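Local coordinates for nucleoside 2-deoxyribosyltransferase (PDB 7M5H), which probably acts on the N-glycosidic bond of a deoxyribonucleoside or its monophosphate, by hydrolysis or by transfer of the deoxyribosyl group, at residues B[7-12]-B[23-28]; B[12-17]-B[81-86]; B[65-70]-B[90-95]; B[116-121]-B[127-132]; B[135-140]-B[144-149]. All coordinates share one frame; numbering follows the deposited sequence.

Interaction 1 (B[7-12]-B[23-28]); sequences IYFAGP and AYLVEQ
One face of the F9 ring carries the CG2 methyl of V26, while the CD1 methyl of L25 sits at the ring edge, near its plane. The V26 methyl stands 3.9 Å from the centroid of the F9 ring and 18° off the ring normal, which makes it a true CH-pi contact over the face. It is displaced toward the rim, so that its nearest ring atom is CD1 of F9, 3.7 Å from V26 CG2. L25 adds a looser touch, its CD1 lying 4.2 Å from F9 CZ, and this side chain runs at about a right angle to the phenylalanine. The phenyl group reaches the helix because F9 CG is anti to the backbone N (chi1 -167°), which sends the ring outward from the strand. V26 meets it with the methyl that lies beside its own backbone N. No hydrogen bond joins the two segments, and the three residues that touch are buried. Around them L38 of strand 36-39 packs on both F9 and V26, L40 does the same, and V74 and L76 of strand 72-76 also reach F9. An inward-facing aromatic residue of one strand thus meets the apolar side of the helix that follows it. The contact lies within the first beta-alpha-beta crossover, strand 5-10, helix 16-30 and strand 36-39, of a Rossmann-like fold with a parallel sheet.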
# COMPACT_ATOMS: atom_id res chain seq x y z
N ILE B 7 6.26 -26.08 -9.01
CA ILE B 7 6.03 -24.65 -9.13
C ILE B 7 5.39 -24.15 -7.85
O ILE B 7 4.42 -24.74 -7.36
CB ILE B 7 5.16 -24.31 -10.35
CG1 ILE B 7 5.83 -24.77 -11.65
CG2 ILE B 7 4.86 -22.82 -10.40
CD1 ILE B 7 5.01 -24.48 -12.89
N TYR B 8 5.92 -23.06 -7.31
CA TYR B 8 5.30 -22.35 -6.19
C TYR B 8 4.60 -21.12 -6.74
O TYR B 8 5.22 -20.29 -7.41
CB TYR B 8 6.34 -21.96 -5.14
CG TYR B 8 5.74 -21.28 -3.93
CD1 TYR B 8 5.24 -22.02 -2.87
CD2 TYR B 8 5.66 -19.89 -3.85
CE1 TYR B 8 4.69 -21.41 -1.76
CE2 TYR B 8 5.11 -19.27 -2.74
CZ TYR B 8 4.63 -20.03 -1.70
OH TYR B 8 4.08 -19.42 -0.60
N PHE B 9 3.30 -21.00 -6.45
CA PHE B 9 2.49 -19.89 -6.93
C PHE B 9 2.45 -18.82 -5.84
O PHE B 9 1.74 -18.97 -4.84
CB PHE B 9 1.09 -20.36 -7.30
CG PHE B 9 0.30 -19.34 -8.08
CD1 PHE B 9 0.34 -19.33 -9.46
CD2 PHE B 9 -0.48 -18.40 -7.43
CE1 PHE B 9 -0.39 -18.40 -10.18
CE2 PHE B 9 -1.21 -17.47 -8.14
CZ PHE B 9 -1.16 -17.47 -9.52
N ALA B 10 3.22 -17.75 -6.03
CA ALA B 10 3.28 -16.66 -5.07
C ALA B 10 2.29 -15.57 -5.47
O ALA B 10 2.24 -15.16 -6.63
CB ALA B 10 4.69 -16.08 -4.99
N GLY B 11 1.50 -15.11 -4.50
CA GLY B 11 0.52 -14.08 -4.73
C GLY B 11 -0.39 -13.91 -3.53
O GLY B 11 -0.57 -14.83 -2.73
N PRO B 12 -0.96 -12.72 -3.37
CA PRO B 12 -1.94 -12.51 -2.30
C PRO B 12 -3.13 -13.45 -2.49
O PRO B 12 -3.54 -13.73 -3.61
CB PRO B 12 -2.34 -11.04 -2.46
CG PRO B 12 -1.99 -10.69 -3.87
CD PRO B 12 -0.77 -11.51 -4.19
N ALA B 23 -7.06 -19.23 -8.50
CA ALA B 23 -7.61 -20.51 -8.95
C ALA B 23 -7.82 -20.52 -10.46
O ALA B 23 -7.63 -21.55 -11.11
CB ALA B 23 -8.93 -20.80 -8.23
N TYR B 24 -8.20 -19.37 -11.03
CA TYR B 24 -8.41 -19.30 -12.48
C TYR B 24 -7.09 -19.42 -13.24
O TYR B 24 -7.05 -20.03 -14.31
CB TYR B 24 -9.13 -17.99 -12.82
CG TYR B 24 -8.88 -17.48 -14.22
CD1 TYR B 24 -9.52 -18.05 -15.32
CD2 TYR B 24 -8.03 -16.40 -14.45
CE1 TYR B 24 -9.31 -17.57 -16.60
CE2 TYR B 24 -7.81 -15.92 -15.72
CZ TYR B 24 -8.45 -16.51 -16.79
OH TYR B 24 -8.23 -16.03 -18.06
N LEU B 25 -6.01 -18.85 -12.70
CA LEU B 25 -4.71 -18.96 -13.36
C LEU B 25 -4.10 -20.34 -13.16
O LEU B 25 -3.57 -20.93 -14.12
CB LEU B 25 -3.76 -17.89 -12.83
CG LEU B 25 -3.64 -16.59 -13.62
CD1 LEU B 25 -2.48 -15.77 -13.09
CD2 LEU B 25 -3.48 -16.87 -15.10
N VAL B 26 -4.16 -20.87 -11.94
CA VAL B 26 -3.51 -22.15 -11.64
C VAL B 26 -4.11 -23.27 -12.49
O VAL B 26 -3.40 -24.17 -12.94
CB VAL B 26 -3.62 -22.45 -10.13
CG1 VAL B 26 -3.35 -23.92 -9.85
CG2 VAL B 26 -2.63 -21.59 -9.36
N GLU B 27 -5.42 -23.21 -12.73
CA GLU B 27 -6.06 -24.21 -13.59
C GLU B 27 -5.46 -24.19 -15.00
O GLU B 27 -5.18 -25.25 -15.58
CB GLU B 27 -7.57 -23.98 -13.65
CG GLU B 27 -8.28 -24.70 -14.79
CD GLU B 27 -8.20 -26.21 -14.67
OE1 GLU B 27 -7.98 -26.72 -13.55
OE2 GLU B 27 -8.38 -26.90 -15.70
N GLN B 28 -5.24 -23.00 -15.55
CA GLN B 28 -4.62 -22.90 -16.87
C GLN B 28 -3.19 -23.40 -16.86
O GLN B 28 -2.74 -24.05 -17.81
CB GLN B 28 -4.67 -21.46 -17.37
CG GLN B 28 -6.07 -20.94 -17.69
CD GLN B 28 -6.05 -19.50 -18.15
OE1 GLN B 28 -6.43 -18.60 -17.40
NE2 GLN B 28 -5.62 -19.27 -19.38

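Interaction 2 (B[12-17]-B[81-86]); sequences PLFSQA and TIDAGV
P12 and D83 bring their backbones together, 6.5 Å between the two CA atoms, where the loop after strand 5-10 passes the start of helix 84-96. The proline ring and the aspartate slide past each other in opposite directions, with P12 CB 4.0 Å from D83 OD1. On the helix side V86 completes the apolar part, its CG2 lying 4.1 Å from P12 CD. F14 offers D83 an edge: the ring atom CE2 is 4.1 Å from D83 OD1, which lies near the ring plane, and the ring and carboxylate planes are 32° apart. The other carboxylate oxygen works for the helix. D83 is the N-cap, and its OD2 takes the V86 N-H on the anti lone pair at 3.0 Å with an N-H...acceptor angle of 152°. With CG anti to the backbone N (chi1 179°), D83 can cap the helix and still border the proline. OD2 is also hydrogen-bonded to a bound glycerol, probably from the crystallisation liquor, which may mark a pocket. F14 makes a cation-pi contact with R108 of the second subunit; the contact joins the loop between strand 5-10 and helix 16-30 to the start of helix 84-96 beside a subunit interface.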
# COMPACT_ATOMS: atom_id res chain seq x y z
N PRO B 12 -0.96 -12.72 -3.37
CA PRO B 12 -1.94 -12.51 -2.30
C PRO B 12 -3.13 -13.45 -2.49
O PRO B 12 -3.54 -13.73 -3.61
CB PRO B 12 -2.34 -11.04 -2.46
CG PRO B 12 -1.99 -10.69 -3.87
CD PRO B 12 -0.77 -11.51 -4.19
N LEU B 13 -3.66 -13.93 -1.37
CA LEU B 13 -4.69 -14.97 -1.38
C LEU B 13 -5.72 -14.71 -0.29
O LEU B 13 -6.24 -15.65 0.33
CB LEU B 13 -4.06 -16.35 -1.20
CG LEU B 13 -3.29 -16.58 0.10
CD1 LEU B 13 -3.54 -17.99 0.62
CD2 LEU B 13 -1.81 -16.34 -0.07
N PHE B 14 -6.04 -13.45 -0.04
CA PHE B 14 -6.87 -13.07 1.09
C PHE B 14 -8.24 -12.53 0.70
O PHE B 14 -9.23 -12.83 1.37
CB PHE B 14 -6.12 -12.05 1.95
CG PHE B 14 -4.68 -12.40 2.17
CD1 PHE B 14 -4.32 -13.43 3.03
CD2 PHE B 14 -3.68 -11.74 1.48
CE1 PHE B 14 -2.99 -13.77 3.22
CE2 PHE B 14 -2.35 -12.07 1.67
CZ PHE B 14 -2.01 -13.09 2.54
N SER B 15 -8.32 -11.75 -0.37
CA SER B 15 -9.60 -11.29 -0.87
C SER B 15 -10.19 -12.31 -1.83
O SER B 15 -9.49 -13.17 -2.37
CB SER B 15 -9.46 -9.94 -1.56
OG SER B 15 -8.70 -10.05 -2.75
N GLN B 16 -11.51 -12.20 -2.05
CA GLN B 16 -12.16 -13.08 -3.01
C GLN B 16 -11.65 -12.83 -4.42
O GLN B 16 -11.51 -13.77 -5.21
CB GLN B 16 -13.68 -12.90 -2.95
CG GLN B 16 -14.32 -13.50 -1.71
CD GLN B 16 -14.11 -15.00 -1.63
OE1 GLN B 16 -14.52 -15.74 -2.52
NE2 GLN B 16 -13.47 -15.44 -0.55
N ALA B 17 -11.37 -11.57 -4.76
CA ALA B 17 -10.84 -11.25 -6.08
C ALA B 17 -9.53 -11.99 -6.34
O ALA B 17 -9.32 -12.54 -7.43
CB ALA B 17 -10.64 -9.75 -6.21
N THR B 81 0.59 -1.96 -4.35
CA THR B 81 2.00 -2.25 -4.17
C THR B 81 2.18 -3.75 -4.32
O THR B 81 1.22 -4.52 -4.22
CB THR B 81 2.52 -1.79 -2.80
OG1 THR B 81 1.71 -2.37 -1.77
CG2 THR B 81 2.48 -0.27 -2.68
N ILE B 82 3.42 -4.17 -4.58
CA ILE B 82 3.72 -5.60 -4.56
C ILE B 82 3.49 -6.12 -3.15
O ILE B 82 3.95 -5.52 -2.17
CB ILE B 82 5.16 -5.85 -5.03
CG1 ILE B 82 5.35 -5.35 -6.46
CG2 ILE B 82 5.50 -7.34 -4.94
CD1 ILE B 82 6.79 -5.43 -6.95
N ASP B 83 2.76 -7.23 -3.04
CA ASP B 83 2.48 -7.83 -1.74
C ASP B 83 3.78 -8.10 -0.99
O ASP B 83 4.73 -8.66 -1.55
CB ASP B 83 1.70 -9.13 -1.93
CG ASP B 83 1.40 -9.83 -0.61
OD1 ASP B 83 0.39 -9.48 0.03
OD2 ASP B 83 2.19 -10.72 -0.22
N ALA B 84 3.81 -7.69 0.28
CA ALA B 84 5.04 -7.77 1.06
C ALA B 84 5.53 -9.21 1.21
O ALA B 84 6.73 -9.47 1.15
CB ALA B 84 4.84 -7.13 2.44
N GLY B 85 4.60 -10.15 1.40
CA GLY B 85 4.99 -11.55 1.45
C GLY B 85 5.57 -12.04 0.14
O GLY B 85 6.57 -12.76 0.12
N VAL B 86 4.96 -11.64 -0.98
CA VAL B 86 5.48 -12.01 -2.29
C VAL B 86 6.87 -11.42 -2.50
O VAL B 86 7.77 -12.09 -3.01
CB VAL B 86 4.50 -11.57 -3.40
CG1 VAL B 86 5.11 -11.81 -4.78
CG2 VAL B 86 3.18 -12.30 -3.26

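Interaction 3 (B[65-70]-B[90-95]); sequences ENVLAS and IGVAYA
V92 meets L68 and V67 where two helices of the Rossmann-like fold, 56-68 and 84-96, pack together; strand 72-76 lies between them in the chain. The contact across the segments is wholly apolar. L68 makes the closer approach, its CD2 methyl standing 3.8 Å from CG1 of V92, and the two side chains cross at about a right angle. L68 leaves its backbone pointing past the neighbouring helix, but CG is anti to the carbonyl carbon (chi1 -61°) and the branch swings round until one methyl reaches V92. V67, which does point across, stays a little farther off, with CG1 4.4 Å from V92 CG1. The same V92 methyl is thus met by both residues. A93 brings the backbones nearest, its CA 7.2 Å from that of V67, and the small side chain suits such an approach. Neighbours come from the same chain and from another subunit: Y8 of strand 5-10 packs on V67, I98 lies on A93, and V92 also touches G91 of the third subunit. No hydrogen bond passes between the segments. Polar bonding is confined to the C-terminal end of helix 56-68, where the peptide carbonyl of V67 accepts a backbone bond of 3.1 Å, from S70 N to V67 O.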
# COMPACT_ATOMS: atom_id res chain seq x y z
N GLU B 65 9.37 -23.41 3.39
CA GLU B 65 9.60 -24.80 3.03
C GLU B 65 9.05 -25.11 1.65
O GLU B 65 9.70 -25.81 0.85
CB GLU B 65 8.97 -25.72 4.07
CG GLU B 65 9.68 -25.74 5.42
CD GLU B 65 9.04 -26.72 6.39
OE1 GLU B 65 9.70 -27.11 7.38
OE2 GLU B 65 7.88 -27.11 6.16
N ASN B 66 7.86 -24.60 1.33
CA ASN B 66 7.29 -24.83 0.01
C ASN B 66 8.02 -24.05 -1.07
O ASN B 66 8.15 -24.53 -2.20
CB ASN B 66 5.80 -24.47 0.01
CG ASN B 66 5.01 -25.28 1.02
OD1 ASN B 66 4.22 -24.74 1.79
ND2 ASN B 66 5.22 -26.59 1.02
N VAL B 67 8.50 -22.84 -0.74
CA VAL B 67 9.26 -22.06 -1.71
C VAL B 67 10.56 -22.78 -2.07
O VAL B 67 10.88 -22.96 -3.25
CB VAL B 67 9.54 -20.65 -1.16
CG1 VAL B 67 10.52 -19.91 -2.07
CG2 VAL B 67 8.25 -19.86 -1.01
N LEU B 68 11.31 -23.22 -1.06
CA LEU B 68 12.61 -23.83 -1.30
C LEU B 68 12.51 -25.18 -1.99
O LEU B 68 13.46 -25.60 -2.65
CB LEU B 68 13.37 -23.99 0.02
CG LEU B 68 13.69 -22.70 0.78
CD1 LEU B 68 14.57 -22.99 1.99
CD2 LEU B 68 14.34 -21.69 -0.13
N ALA B 69 11.38 -25.88 -1.86
CA ALA B 69 11.20 -27.17 -2.51
C ALA B 69 10.76 -27.04 -3.97
O ALA B 69 10.57 -28.07 -4.63
CB ALA B 69 10.17 -28.00 -1.74
N SER B 70 10.62 -25.83 -4.48
CA SER B 70 10.13 -25.61 -5.83
C SER B 70 11.28 -25.44 -6.81
O SER B 70 12.39 -25.04 -6.44
CB SER B 70 9.21 -24.39 -5.89
OG SER B 70 9.93 -23.20 -5.59
N ILE B 90 10.23 -13.53 -3.18
CA ILE B 90 11.10 -13.30 -4.33
C ILE B 90 12.55 -13.17 -3.87
O ILE B 90 13.46 -13.72 -4.50
CB ILE B 90 10.63 -12.07 -5.11
CG1 ILE B 90 9.31 -12.36 -5.84
CG2 ILE B 90 11.70 -11.61 -6.10
CD1 ILE B 90 8.69 -11.14 -6.49
N GLY B 91 12.78 -12.45 -2.77
CA GLY B 91 14.13 -12.31 -2.26
C GLY B 91 14.72 -13.64 -1.82
O GLY B 91 15.91 -13.90 -2.02
N VAL B 92 13.90 -14.50 -1.20
CA VAL B 92 14.36 -15.83 -0.83
C VAL B 92 14.70 -16.64 -2.07
O VAL B 92 15.73 -17.32 -2.13
CB VAL B 92 13.31 -16.54 0.04
CG1 VAL B 92 13.70 -18.00 0.25
CG2 VAL B 92 13.14 -15.84 1.37
N ALA B 93 13.84 -16.57 -3.09
CA ALA B 93 14.05 -17.36 -4.30
C ALA B 93 15.32 -16.93 -5.03
O ALA B 93 16.08 -17.77 -5.52
CB ALA B 93 12.84 -17.24 -5.22
N TYR B 94 15.57 -15.62 -5.11
CA TYR B 94 16.77 -15.14 -5.80
C TYR B 94 18.03 -15.62 -5.09
O TYR B 94 18.95 -16.14 -5.72
CB TYR B 94 16.76 -13.62 -5.90
CG TYR B 94 18.08 -13.07 -6.40
CD1 TYR B 94 18.39 -13.08 -7.75
CD2 TYR B 94 19.02 -12.56 -5.51
CE1 TYR B 94 19.60 -12.60 -8.21
CE2 TYR B 94 20.23 -12.07 -5.96
CZ TYR B 94 20.51 -12.09 -7.31
OH TYR B 94 21.72 -11.61 -7.77
N ALA B 95 18.08 -15.45 -3.77
CA ALA B 95 19.28 -15.81 -3.02
C ALA B 95 19.55 -17.31 -3.08
O ALA B 95 20.71 -17.74 -3.00
CB ALA B 95 19.16 -15.35 -1.57

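Interaction 4 (B[116-121]-B[127-132]); sequences QKLDAL and NQFHYL
Two waters join K117 to Q128, and no direct hydrogen bond links the segments. One water donates to K117 O at 2.8 Å and accepts from Q128 N, tying helix backbone to loop backbone. The other accepts from K117 NZ and lies 2.7 Å from Q128 O. Beside these bridges the side chains meet at about a right angle: the long K117 chain, extended beyond CG, passes the amide of Q128, and its CE is 3.2 Å from Q128 OE1. The lysine's aliphatic part also rests obliquely on F129, with K117 CB 3.9 Å from F129 CE2, and L118 CD2 reaches the same ring atom from 4.3 Å. The ammonium group is too distant from the ring for more than a weak cation-pi attraction; its further partner is Q110 O, a weak hydrogen bond. At the other end of the contact L121 and N127 lie side by side and point the same way, L121 CD2 standing 3.5 Å from N127 OD1. That oxygen also accepts from F129 N at 2.9 Å, the donor sitting 62° out of the carbonyl plane, away from a lone pair. With CG anti to the backbone N (chi1 174°), the asparagine carboxamide folds over the following peptides. Its ND2 bonds to H130 O of the fourth subunit, and Y53 of the second packs on K117 and Q128. The motif is an Asx turn at N127, held against helix 115-120 in an outlying loop region that meets other subunits of the assembly.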
# COMPACT_ATOMS: atom_id res chain seq x y z
N GLN B 116 1.98 12.84 -24.83
CA GLN B 116 1.40 13.72 -23.82
C GLN B 116 1.55 13.13 -22.42
O GLN B 116 1.77 13.87 -21.45
CB GLN B 116 -0.07 13.98 -24.13
CG GLN B 116 -0.30 14.73 -25.43
CD GLN B 116 -1.76 15.05 -25.67
OE1 GLN B 116 -2.44 14.36 -26.43
NE2 GLN B 116 -2.25 16.10 -25.03
N LYS B 117 1.43 11.81 -22.29
CA LYS B 117 1.73 11.17 -21.01
C LYS B 117 3.19 11.40 -20.61
O LYS B 117 3.49 11.61 -19.43
CB LYS B 117 1.43 9.67 -21.07
CG LYS B 117 -0.04 9.33 -21.20
CD LYS B 117 -0.26 7.84 -20.97
CE LYS B 117 -1.73 7.48 -21.08
NZ LYS B 117 -1.99 6.09 -20.60
N LEU B 118 4.10 11.37 -21.59
CA LEU B 118 5.51 11.60 -21.30
C LEU B 118 5.77 13.05 -20.94
O LEU B 118 6.53 13.34 -20.01
CB LEU B 118 6.37 11.18 -22.49
CG LEU B 118 6.28 9.71 -22.93
CD1 LEU B 118 7.14 9.46 -24.16
CD2 LEU B 118 6.69 8.79 -21.80
N ASP B 119 5.14 13.99 -21.66
CA ASP B 119 5.32 15.40 -21.35
C ASP B 119 4.68 15.77 -20.02
O ASP B 119 5.15 16.71 -19.35
CB ASP B 119 4.73 16.26 -22.47
CG ASP B 119 5.46 16.08 -23.79
OD1 ASP B 119 6.65 15.70 -23.77
OD2 ASP B 119 4.84 16.31 -24.85
N ALA B 120 3.63 15.06 -19.61
CA ALA B 120 2.97 15.36 -18.35
C ALA B 120 3.88 15.13 -17.15
O ALA B 120 3.62 15.70 -16.08
CB ALA B 120 1.70 14.51 -18.21
N LEU B 121 4.92 14.32 -17.30
CA LEU B 121 5.85 14.09 -16.20
C LEU B 121 6.61 15.36 -15.81
O LEU B 121 7.19 15.41 -14.72
CB LEU B 121 6.84 12.98 -16.58
CG LEU B 121 6.22 11.60 -16.78
CD1 LEU B 121 7.24 10.64 -17.38
CD2 LEU B 121 5.68 11.06 -15.47
N ASN B 127 1.91 11.78 -13.16
CA ASN B 127 2.40 10.51 -13.70
C ASN B 127 1.26 9.52 -13.82
O ASN B 127 0.63 9.16 -12.82
CB ASN B 127 3.51 9.94 -12.82
CG ASN B 127 3.94 8.56 -13.25
OD1 ASN B 127 3.93 8.24 -14.44
ND2 ASN B 127 4.33 7.73 -12.29
N GLN B 128 1.00 9.05 -15.04
CA GLN B 128 -0.05 8.08 -15.29
C GLN B 128 0.47 6.64 -15.32
O GLN B 128 -0.32 5.72 -15.55
CB GLN B 128 -0.75 8.39 -16.61
CG GLN B 128 -1.31 9.80 -16.68
CD GLN B 128 -2.49 9.92 -17.63
OE1 GLN B 128 -2.74 9.03 -18.44
NE2 GLN B 128 -3.23 11.01 -17.51
N PHE B 129 1.76 6.43 -15.08
CA PHE B 129 2.37 5.11 -15.17
C PHE B 129 2.47 4.50 -13.78
O PHE B 129 3.15 5.04 -12.91
CB PHE B 129 3.74 5.19 -15.84
CG PHE B 129 3.68 5.66 -17.27
CD1 PHE B 129 3.41 4.76 -18.29
CD2 PHE B 129 3.87 6.99 -17.59
CE1 PHE B 129 3.35 5.18 -19.61
CE2 PHE B 129 3.81 7.42 -18.91
CZ PHE B 129 3.55 6.51 -19.92
N HIS B 130 1.79 3.37 -13.59
CA HIS B 130 1.86 2.64 -12.33
C HIS B 130 3.30 2.25 -12.03
O HIS B 130 4.11 2.01 -12.93
CB HIS B 130 0.96 1.41 -12.40
CG HIS B 130 0.97 0.57 -11.16
ND1 HIS B 130 1.69 -0.59 -11.05
CD2 HIS B 130 0.32 0.73 -9.98
CE1 HIS B 130 1.50 -1.11 -9.85
NE2 HIS B 130 0.68 -0.33 -9.18
N TYR B 131 3.63 2.20 -10.74
CA TYR B 131 5.00 2.00 -10.29
C TYR B 131 5.13 0.69 -9.53
O TYR B 131 4.30 0.36 -8.67
CB TYR B 131 5.47 3.16 -9.39
CG TYR B 131 6.82 2.92 -8.75
CD1 TYR B 131 7.99 3.16 -9.45
CD2 TYR B 131 6.91 2.44 -7.45
CE1 TYR B 131 9.23 2.94 -8.86
CE2 TYR B 131 8.14 2.21 -6.86
CZ TYR B 131 9.29 2.47 -7.57
OH TYR B 131 10.52 2.24 -6.98
N LEU B 132 6.19 -0.05 -9.84
CA LEU B 132 6.62 -1.23 -9.11
C LEU B 132 8.00 -0.97 -8.53
O LEU B 132 8.86 -0.40 -9.21
CB LEU B 132 6.68 -2.48 -10.01
CG LEU B 132 5.43 -2.98 -10.73
CD1 LEU B 132 5.84 -3.93 -11.85
CD2 LEU B 132 4.50 -3.68 -9.76
O HOH W 1 1.79 10.81 -17.32
O HOH W 2 -0.64 4.86 -18.10

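Interaction 5 (B[135-140]-B[144-149])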
# COMPACT_ATOMS: atom_id res chain seq x y z
N TYR B 135 13.73 -2.68 -7.13
CA TYR B 135 14.61 -3.67 -6.53
C TYR B 135 13.98 -5.06 -6.62
O TYR B 135 14.64 -6.02 -7.02
CB TYR B 135 14.93 -3.32 -5.08
CG TYR B 135 15.79 -4.38 -4.41
CD1 TYR B 135 17.14 -4.48 -4.70
CD2 TYR B 135 15.24 -5.28 -3.52
CE1 TYR B 135 17.93 -5.45 -4.11
CE2 TYR B 135 16.02 -6.26 -2.91
CZ TYR B 135 17.36 -6.33 -3.21
OH TYR B 135 18.14 -7.29 -2.62
N THR B 136 12.70 -5.17 -6.26
CA THR B 136 12.01 -6.45 -6.37
C THR B 136 11.96 -6.92 -7.82
O THR B 136 12.19 -8.10 -8.11
CB THR B 136 10.59 -6.33 -5.80
OG1 THR B 136 10.66 -5.82 -4.46
CG2 THR B 136 9.91 -7.69 -5.79
N VAL B 137 11.66 -6.00 -8.75
CA VAL B 137 11.61 -6.36 -10.17
C VAL B 137 12.98 -6.84 -10.64
O VAL B 137 13.09 -7.84 -11.35
CB VAL B 137 11.12 -5.16 -11.00
CG1 VAL B 137 11.33 -5.42 -12.49
CG2 VAL B 137 9.65 -4.89 -10.71
N GLY B 138 14.04 -6.14 -10.24
CA GLY B 138 15.37 -6.51 -10.70
C GLY B 138 15.77 -7.91 -10.27
O GLY B 138 16.40 -8.64 -11.03
N LEU B 139 15.40 -8.30 -9.05
CA LEU B 139 15.70 -9.65 -8.58
C LEU B 139 15.05 -10.70 -9.47
O LEU B 139 15.62 -11.77 -9.71
CB LEU B 139 15.25 -9.82 -7.13
CG LEU B 139 16.00 -9.02 -6.06
CD1 LEU B 139 15.47 -9.34 -4.68
CD2 LEU B 139 17.50 -9.29 -6.14
N ILE B 140 13.85 -10.41 -9.96
CA ILE B 140 13.17 -11.33 -10.87
C ILE B 140 13.93 -11.45 -12.18
O ILE B 140 14.28 -12.56 -12.62
CB ILE B 140 11.72 -10.87 -11.11
CG1 ILE B 140 10.96 -10.77 -9.79
CG2 ILE B 140 11.02 -11.81 -12.08
CD1 ILE B 140 9.62 -10.08 -9.92
N GLY B 144 15.02 -14.82 -14.36
CA GLY B 144 13.61 -15.00 -14.66
C GLY B 144 13.14 -13.92 -15.62
O GLY B 144 13.91 -13.45 -16.46
N ARG B 145 11.88 -13.54 -15.46
CA ARG B 145 11.24 -12.67 -16.44
C ARG B 145 9.95 -12.13 -15.85
O ARG B 145 9.31 -12.79 -15.03
CB ARG B 145 10.97 -13.45 -17.73
CG ARG B 145 10.35 -12.66 -18.88
CD ARG B 145 9.81 -13.61 -19.94
NE ARG B 145 10.42 -13.41 -21.26
CZ ARG B 145 9.74 -13.10 -22.36
NH1 ARG B 145 10.37 -12.94 -23.51
NH2 ARG B 145 8.42 -12.96 -22.31
N VAL B 146 9.60 -10.92 -16.27
CA VAL B 146 8.31 -10.31 -15.96
C VAL B 146 7.51 -10.21 -17.25
O VAL B 146 7.99 -9.64 -18.24
CB VAL B 146 8.49 -8.92 -15.31
CG1 VAL B 146 7.13 -8.33 -14.96
CG2 VAL B 146 9.38 -9.01 -14.08
N VAL B 147 6.30 -10.75 -17.24
CA VAL B 147 5.40 -10.69 -18.38
C VAL B 147 4.17 -9.88 -18.00
O VAL B 147 3.88 -9.67 -16.82
CB VAL B 147 5.00 -12.09 -18.88
CG1 VAL B 147 6.22 -12.86 -19.36
CG2 VAL B 147 4.28 -12.85 -17.78
N SER B 148 3.45 -9.41 -19.02
CA SER B 148 2.31 -8.53 -18.82
C SER B 148 0.98 -9.14 -19.25
O SER B 148 -0.04 -8.45 -19.24
CB SER B 148 2.53 -7.21 -19.56
OG SER B 148 2.69 -7.43 -20.95
N SER B 149 0.97 -10.42 -19.62
CA SER B 149 -0.27 -11.07 -20.02
C SER B 149 -0.25 -12.52 -19.58
O SER B 149 0.81 -13.12 -19.40
CB SER B 149 -0.50 -10.98 -21.54
OG SER B 149 0.44 -11.77 -22.24
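I140 and V146 cross at about a right angle, meeting methyl to methyl with I140 CG2 3.8 Å from V146 CG2. The isoleucine uses the branch that is anti to its backbone N, while the longer CG1 arm, anti to the carbonyl carbon (chi1 -58°), heads elsewhere, toward I90 of helix 84-96. V146 points at the helix and offers the methyl beside its backbone N. V137, one turn earlier, also reaches that methyl, its CG1 4.4 Å from V146 CG2. I140 CG2 also lies against the backbone, 3.5 Å from R145 O. These side chains form the apolar join between helix 134-141 and strand 144-147, one of the two outer strands of the chain's parallel sheet in the Rossmann-like fold; the axes of the short helix and strand segments come within 7.9 Å, at 123° between their directions. A tight connection links them, bringing I140 CA within 5.3 Å of G144 CA. I140 O and G144 N are near each other there, but the angle is too poor for a hydrogen bond. G144 adopts backbone angles open mainly to glycine, and I140 O lies close by on the side a CB would take. Strand 144-147 is hydrogen-bonded along one edge, by R145 and V147, to strand 100-103 and Y104, and A102 packs on both I140 and V146. I124 of the fourth subunit touches V146.

Interactions 1, 2 and 3 come from roughly the first three-fifths of the chain, where the segments of interaction 2 alternate with those of both others; interactions 4 and 5 follow in series. Interactions 1 and 2 share P12 and helix 16-30, their centres 12 Å apart, and interactions 2 and 3 share helix 84-96. Interactions 1 and 5 reach the same parallel sheet, about 16 Å apart between centres; I90 packing on I140 links interactions 3 and 5. Interaction 4 stands out, about 33 Å from interaction 3 between centres, yet L132 touches V137 of interaction 5 and I82 of interaction 2. Core packing thus leads outward to surfaces used in the tetramer.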